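Local coordinates for protein ribulose bisphosphate carboxylase (Hyperthermus butylicus DSM 5456, PDB 6HUN) that probably catalyses the magnesium-dependent addition of CO2 and water to ribulose 1,5-bisphosphate, giving two molecules of 3-phosphoglycerate, in an archaeal AMP degradation pathway, at residues K177-G181 with D205-Q211; G239-T245 with N263-D269. All coordinates share one frame; numbering follows the deposited sequence.

Contact 1: K177-G181 with D205-Q211; sequences KPKLG and DENFASQ
K179 reaches across to two acids in succession, D205 and E206, and its ammonium group forms a salt bridge with each. Its CG sits between the backbone N and the carbonyl carbon (chi1 38°), and with a bend at chi3 (-110°) the chain runs alongside the D205 carboxylate. The firmer bond is to E206, where NZ takes the syn lone pair of OE1 at 2.7 Å. E206 can offer that oxygen because its own chain folds back at chi2 (-75°). In the D205 conformer described, one of two, K179 NZ also meets D205 OD2 at 2.9 Å, nearly along the C-O bond direction. Lysine suits this place because a long chain ending in three N-H donors can serve both acids and also E65 of the second subunit. A methionine in its place is likely to leave D205, E206 and E65 of the second subunit without their shared ammonium partner. Nearby, a water bridges the backbones, donating to K179 O and accepting from D205 N.

L180 supplies the apolar half. Its CD2 lies over one face of the F208 ring in a CH-pi contact, 3.9 Å from the F208 ring centroid, while CD1 turns to the amides of N207 and Q211. Q211 braces the loop from within: its NE2 donates to N207 O at 2.9 Å, and its OE1 accepts from A209 N and lies at the edge of the F208 ring. Both segments follow barrel strands, 171-174 and 201-203, so the contact belongs to the C-terminal mouth of a TIM barrel. This is where Rubisco places its active site, with K179 predicted to bind substrate and D205 and E206 to bind magnesium.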
# COMPACT_ATOMS: atom_id res chain seq x y z
N LYS A 177 -8.39 -11.72 -23.47
CA LYS A 177 -7.76 -10.65 -24.20
C LYS A 177 -8.80 -10.08 -25.15
O LYS A 177 -9.49 -10.85 -25.84
CB LYS A 177 -6.53 -11.13 -24.98
CG LYS A 177 -5.36 -11.56 -24.10
CD LYS A 177 -4.21 -12.13 -24.95
CE LYS A 177 -3.41 -11.05 -25.71
NZ LYS A 177 -2.40 -10.36 -24.84
N PRO A 178 -8.97 -8.74 -25.20
CA PRO A 178 -8.27 -7.77 -24.35
C PRO A 178 -8.78 -7.81 -22.93
O PRO A 178 -9.86 -8.37 -22.71
CB PRO A 178 -8.60 -6.43 -25.01
CG PRO A 178 -9.97 -6.70 -25.66
CD PRO A 178 -9.91 -8.10 -26.15
N LYS A 179 -8.04 -7.24 -21.97
CA LYS A 179 -8.44 -7.37 -20.58
C LYS A 179 -9.67 -6.53 -20.26
O LYS A 179 -10.38 -6.84 -19.31
CB LYS A 179 -7.28 -7.00 -19.64
CG LYS A 179 -6.41 -5.83 -20.13
CD LYS A 179 -5.07 -5.70 -19.42
CE LYS A 179 -5.02 -4.47 -18.50
NZ LYS A 179 -3.89 -4.60 -17.52
N LEU A 180 -9.95 -5.49 -21.05
CA LEU A 180 -11.18 -4.72 -20.88
C LEU A 180 -11.79 -4.44 -22.24
O LEU A 180 -11.10 -4.44 -23.27
CB LEU A 180 -10.96 -3.39 -20.13
CG LEU A 180 -10.67 -3.40 -18.62
CD1 LEU A 180 -10.61 -1.97 -18.10
CD2 LEU A 180 -11.66 -4.21 -17.81
N GLY A 181 -13.11 -4.22 -22.24
CA GLY A 181 -13.81 -3.84 -23.47
C GLY A 181 -15.04 -4.67 -23.81
O GLY A 181 -15.76 -4.35 -24.76
N ASP A 205 -8.97 -9.53 -15.09
CA ASP A 205 -7.69 -8.85 -14.92
C ASP A 205 -7.75 -7.91 -13.70
O ASP A 205 -8.82 -7.66 -13.14
CB ASP A 205 -7.30 -8.11 -16.19
CG ASP A 205 -5.78 -8.11 -16.42
OD1 ASP A 205 -5.13 -9.17 -16.27
OD2 ASP A 205 -5.23 -7.04 -16.74
N GLU A 206 -6.56 -7.42 -13.27
CA GLU A 206 -6.44 -6.68 -12.02
C GLU A 206 -7.24 -5.39 -12.00
O GLU A 206 -7.61 -4.91 -10.91
CB GLU A 206 -4.96 -6.40 -11.72
CG GLU A 206 -4.34 -5.31 -12.58
CD GLU A 206 -4.06 -5.75 -14.00
OE1 GLU A 206 -3.90 -4.85 -14.86
OE2 GLU A 206 -4.01 -6.99 -14.26
N ASN A 207 -7.54 -4.81 -13.14
CA ASN A 207 -8.23 -3.53 -13.10
C ASN A 207 -9.69 -3.68 -13.46
O ASN A 207 -10.40 -2.69 -13.66
CB ASN A 207 -7.51 -2.47 -13.96
CG ASN A 207 -7.52 -2.77 -15.43
OD1 ASN A 207 -7.88 -3.86 -15.82
ND2 ASN A 207 -7.17 -1.79 -16.26
N PHE A 208 -10.18 -4.92 -13.52
CA PHE A 208 -11.61 -5.15 -13.69
C PHE A 208 -12.23 -5.02 -12.32
O PHE A 208 -11.68 -5.54 -11.34
CB PHE A 208 -11.86 -6.52 -14.27
CG PHE A 208 -13.02 -6.57 -15.21
CD1 PHE A 208 -13.90 -5.49 -15.32
CD2 PHE A 208 -13.26 -7.71 -15.95
CE1 PHE A 208 -15.00 -5.52 -16.16
CE2 PHE A 208 -14.36 -7.76 -16.80
CZ PHE A 208 -15.24 -6.65 -16.90
N ALA A 209 -13.31 -4.24 -12.21
CA ALA A 209 -13.98 -4.07 -10.93
C ALA A 209 -15.48 -4.04 -11.22
O ALA A 209 -16.06 -5.07 -11.59
CB ALA A 209 -13.52 -2.79 -10.20
N SER A 210 -16.12 -2.88 -11.11
CA SER A 210 -17.49 -2.76 -11.55
C SER A 210 -17.71 -1.47 -12.32
O SER A 210 -18.61 -0.69 -12.01
CB SER A 210 -18.48 -2.86 -10.39
OG SER A 210 -19.81 -3.07 -10.89
N GLN A 211 -16.94 -1.27 -13.38
CA GLN A 211 -17.16 -0.13 -14.27
C GLN A 211 -18.52 -0.20 -14.95
O GLN A 211 -19.10 -1.28 -15.10
CB GLN A 211 -16.06 -0.09 -15.33
CG GLN A 211 -14.67 0.22 -14.75
CD GLN A 211 -13.84 -1.03 -14.43
OE1 GLN A 211 -14.37 -2.06 -14.03
NE2 GLN A 211 -12.53 -0.92 -14.61
O HOH W 1 -10.35 -9.32 -17.72

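Contact 2: G239-T245 with N263-D269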
# COMPACT_ATOMS: atom_id res chain seq x y z
N GLY A 239 -13.91 -22.80 -12.22
CA GLY A 239 -14.12 -21.71 -11.27
C GLY A 239 -13.81 -20.38 -11.91
O GLY A 239 -13.19 -20.32 -12.96
N TYR A 240 -14.22 -19.28 -11.24
CA TYR A 240 -14.03 -17.93 -11.77
C TYR A 240 -13.29 -17.10 -10.72
O TYR A 240 -13.72 -17.06 -9.56
CB TYR A 240 -15.40 -17.31 -12.07
CG TYR A 240 -15.45 -15.90 -12.57
CD1 TYR A 240 -14.36 -15.30 -13.19
CD2 TYR A 240 -16.59 -15.12 -12.36
CE1 TYR A 240 -14.42 -13.98 -13.64
CE2 TYR A 240 -16.66 -13.81 -12.80
CZ TYR A 240 -15.59 -13.25 -13.43
OH TYR A 240 -15.69 -11.95 -13.86
N LEU A 241 -12.16 -16.49 -11.10
CA LEU A 241 -11.43 -15.63 -10.14
C LEU A 241 -12.01 -14.24 -10.37
O LEU A 241 -11.50 -13.46 -11.16
CB LEU A 241 -9.90 -15.71 -10.32
CG LEU A 241 -9.25 -17.11 -10.35
CD1 LEU A 241 -7.73 -17.09 -10.72
CD2 LEU A 241 -9.50 -17.87 -9.03
N ALA A 242 -13.10 -13.94 -9.66
CA ALA A 242 -13.85 -12.71 -9.84
C ALA A 242 -13.22 -11.62 -9.02
O ALA A 242 -13.02 -11.77 -7.81
CB ALA A 242 -15.31 -12.88 -9.38
N ASN A 243 -12.94 -10.49 -9.66
CA ASN A 243 -12.23 -9.40 -8.98
C ASN A 243 -13.22 -8.59 -8.13
O ASN A 243 -14.07 -7.87 -8.66
CB ASN A 243 -11.51 -8.54 -10.01
CG ASN A 243 -10.41 -7.69 -9.37
OD1 ASN A 243 -10.48 -7.41 -8.20
ND2 ASN A 243 -9.36 -7.38 -10.12
N VAL A 244 -13.09 -8.70 -6.81
CA VAL A 244 -13.97 -7.99 -5.86
C VAL A 244 -13.30 -6.76 -5.30
O VAL A 244 -13.80 -6.16 -4.32
CB VAL A 244 -14.45 -8.92 -4.72
CG1 VAL A 244 -15.27 -10.10 -5.28
CG2 VAL A 244 -13.23 -9.44 -3.92
N THR A 245 -12.16 -6.36 -5.87
CA THR A 245 -11.46 -5.14 -5.45
C THR A 245 -12.41 -3.95 -5.51
O THR A 245 -12.95 -3.61 -6.57
CB THR A 245 -10.22 -4.94 -6.33
OG1 THR A 245 -9.31 -6.10 -6.21
CG2 THR A 245 -9.42 -3.64 -5.92
N ASN A 263 -20.06 -19.83 -6.88
CA ASN A 263 -18.64 -19.77 -7.24
C ASN A 263 -17.80 -19.84 -5.97
O ASN A 263 -18.24 -19.39 -4.90
CB ASN A 263 -18.32 -18.49 -8.02
CG ASN A 263 -16.91 -18.49 -8.62
OD1 ASN A 263 -16.60 -19.33 -9.45
ND2 ASN A 263 -16.06 -17.52 -8.20
N LYS A 264 -16.59 -20.40 -6.08
CA LYS A 264 -15.80 -20.74 -4.91
C LYS A 264 -14.57 -19.84 -4.75
O LYS A 264 -13.79 -20.05 -3.81
CB LYS A 264 -15.35 -22.18 -4.95
CG LYS A 264 -16.58 -23.16 -4.90
CD LYS A 264 -17.26 -22.99 -3.55
CE LYS A 264 -16.64 -23.94 -2.51
NZ LYS A 264 -17.25 -23.81 -1.15
N PHE A 265 -14.42 -18.85 -5.61
CA PHE A 265 -13.20 -18.04 -5.63
C PHE A 265 -13.55 -16.55 -5.69
O PHE A 265 -14.50 -16.14 -6.39
CB PHE A 265 -12.33 -18.35 -6.83
CG PHE A 265 -11.87 -19.77 -6.90
CD1 PHE A 265 -10.59 -20.10 -6.43
CD2 PHE A 265 -12.68 -20.76 -7.46
CE1 PHE A 265 -10.12 -21.37 -6.48
CE2 PHE A 265 -12.19 -22.09 -7.55
CZ PHE A 265 -10.90 -22.36 -7.04
N ILE A 266 -12.71 -15.73 -5.02
CA ILE A 266 -12.69 -14.28 -5.22
C ILE A 266 -11.25 -13.89 -5.45
O ILE A 266 -10.33 -14.57 -4.98
CB ILE A 266 -13.31 -13.48 -4.02
CG1 ILE A 266 -12.60 -13.89 -2.72
CG2 ILE A 266 -14.84 -13.81 -3.99
CD1 ILE A 266 -12.97 -13.05 -1.39
N MET A 267 -11.03 -12.80 -6.19
CA MET A 267 -9.73 -12.20 -6.35
C MET A 267 -9.75 -10.81 -5.74
O MET A 267 -10.73 -10.07 -5.90
CB MET A 267 -9.36 -12.11 -7.85
CG MET A 267 -8.10 -11.33 -8.14
SD MET A 267 -7.95 -11.57 -9.96
CE MET A 267 -7.29 -10.02 -10.49
N ILE A 268 -8.63 -10.44 -5.11
CA ILE A 268 -8.48 -9.11 -4.51
C ILE A 268 -7.07 -8.58 -4.78
O ILE A 268 -6.08 -9.33 -4.73
CB ILE A 268 -8.80 -9.10 -3.02
CG1 ILE A 268 -8.71 -7.64 -2.51
CG2 ILE A 268 -7.80 -9.96 -2.22
CD1 ILE A 268 -9.40 -7.48 -1.22
N ASP A 269 -7.02 -7.33 -5.20
CA ASP A 269 -5.73 -6.64 -5.41
C ASP A 269 -5.32 -6.20 -4.02
O ASP A 269 -5.73 -5.15 -3.55
CB ASP A 269 -5.89 -5.47 -6.35
CG ASP A 269 -6.44 -5.84 -7.73
OD1 ASP A 269 -6.64 -7.03 -8.12
OD2 ASP A 269 -6.64 -4.89 -8.51
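N263 fits against the backbone of Y240 with both ends of its amide, OD1 accepting from Y240 N at 3.0 Å and ND2 donating to Y240 O at 2.7 Å. Asparagine suits the spot because one flat group offers an acceptor and a donor together. Beside it, G239 gives the F265 ring its place: a side chain there would run into F265 CE2. L241 CD2 fills the angle between F265 CB and the ring, 3.6 Å from F265 CD1. The Y240 ring lies against helix 216-234, and the small A242 fits over one face of it, toward the rim, with A242 CB 3.8 Å above the Y240 ring plane.

The strands 239-243 and 265-269 are parallel neighbours in the TIM barrel, joined by helix 248-260 as a beta-alpha-beta unit. M267 pairs with both A242 O and V244 N through its backbone. On the helix-covered side, the branched V244 and I266 mesh, V244 CG1 resting 4.0 Å from I266 CG2. On the other side the slender, unbranched M267 runs out nearly extended, its last torsion somewhat off anti (chi3 145°), and CE comes to 3.4 Å from N243 ND2.

At the far end, with OG1 beside its own backbone N (chi1 -60°), the T245 hydroxyl faces both N243 OD1, to which it donates, and D269 N. N243 OD1 also accepts T245 N, closing an Asx turn, while T245 CG2 packs against D269 CB.

In the fold
Both contacts are buried in the catalytic barrel, but at different depths. Contact 2 joins two neighbouring strands of the barrel wall, so two backbone bonds and apolar meshing hold the middle, with polar side chains (N263, and T245 with N243) at the two ends. Contact 1 joins two loops beyond the first and second strands, where charged groups gather at the predicted substrate and metal site. They meet directly: N243 ND2 probably donates to D205 O, 3.1 Å away, tying the third strand to the acidic loop. H295, a predicted proton acceptor, lies near both E206 and D269. The second subunit touches both, extensively at 177-181 with 205-211 but only through T245 and D269 in contact 2.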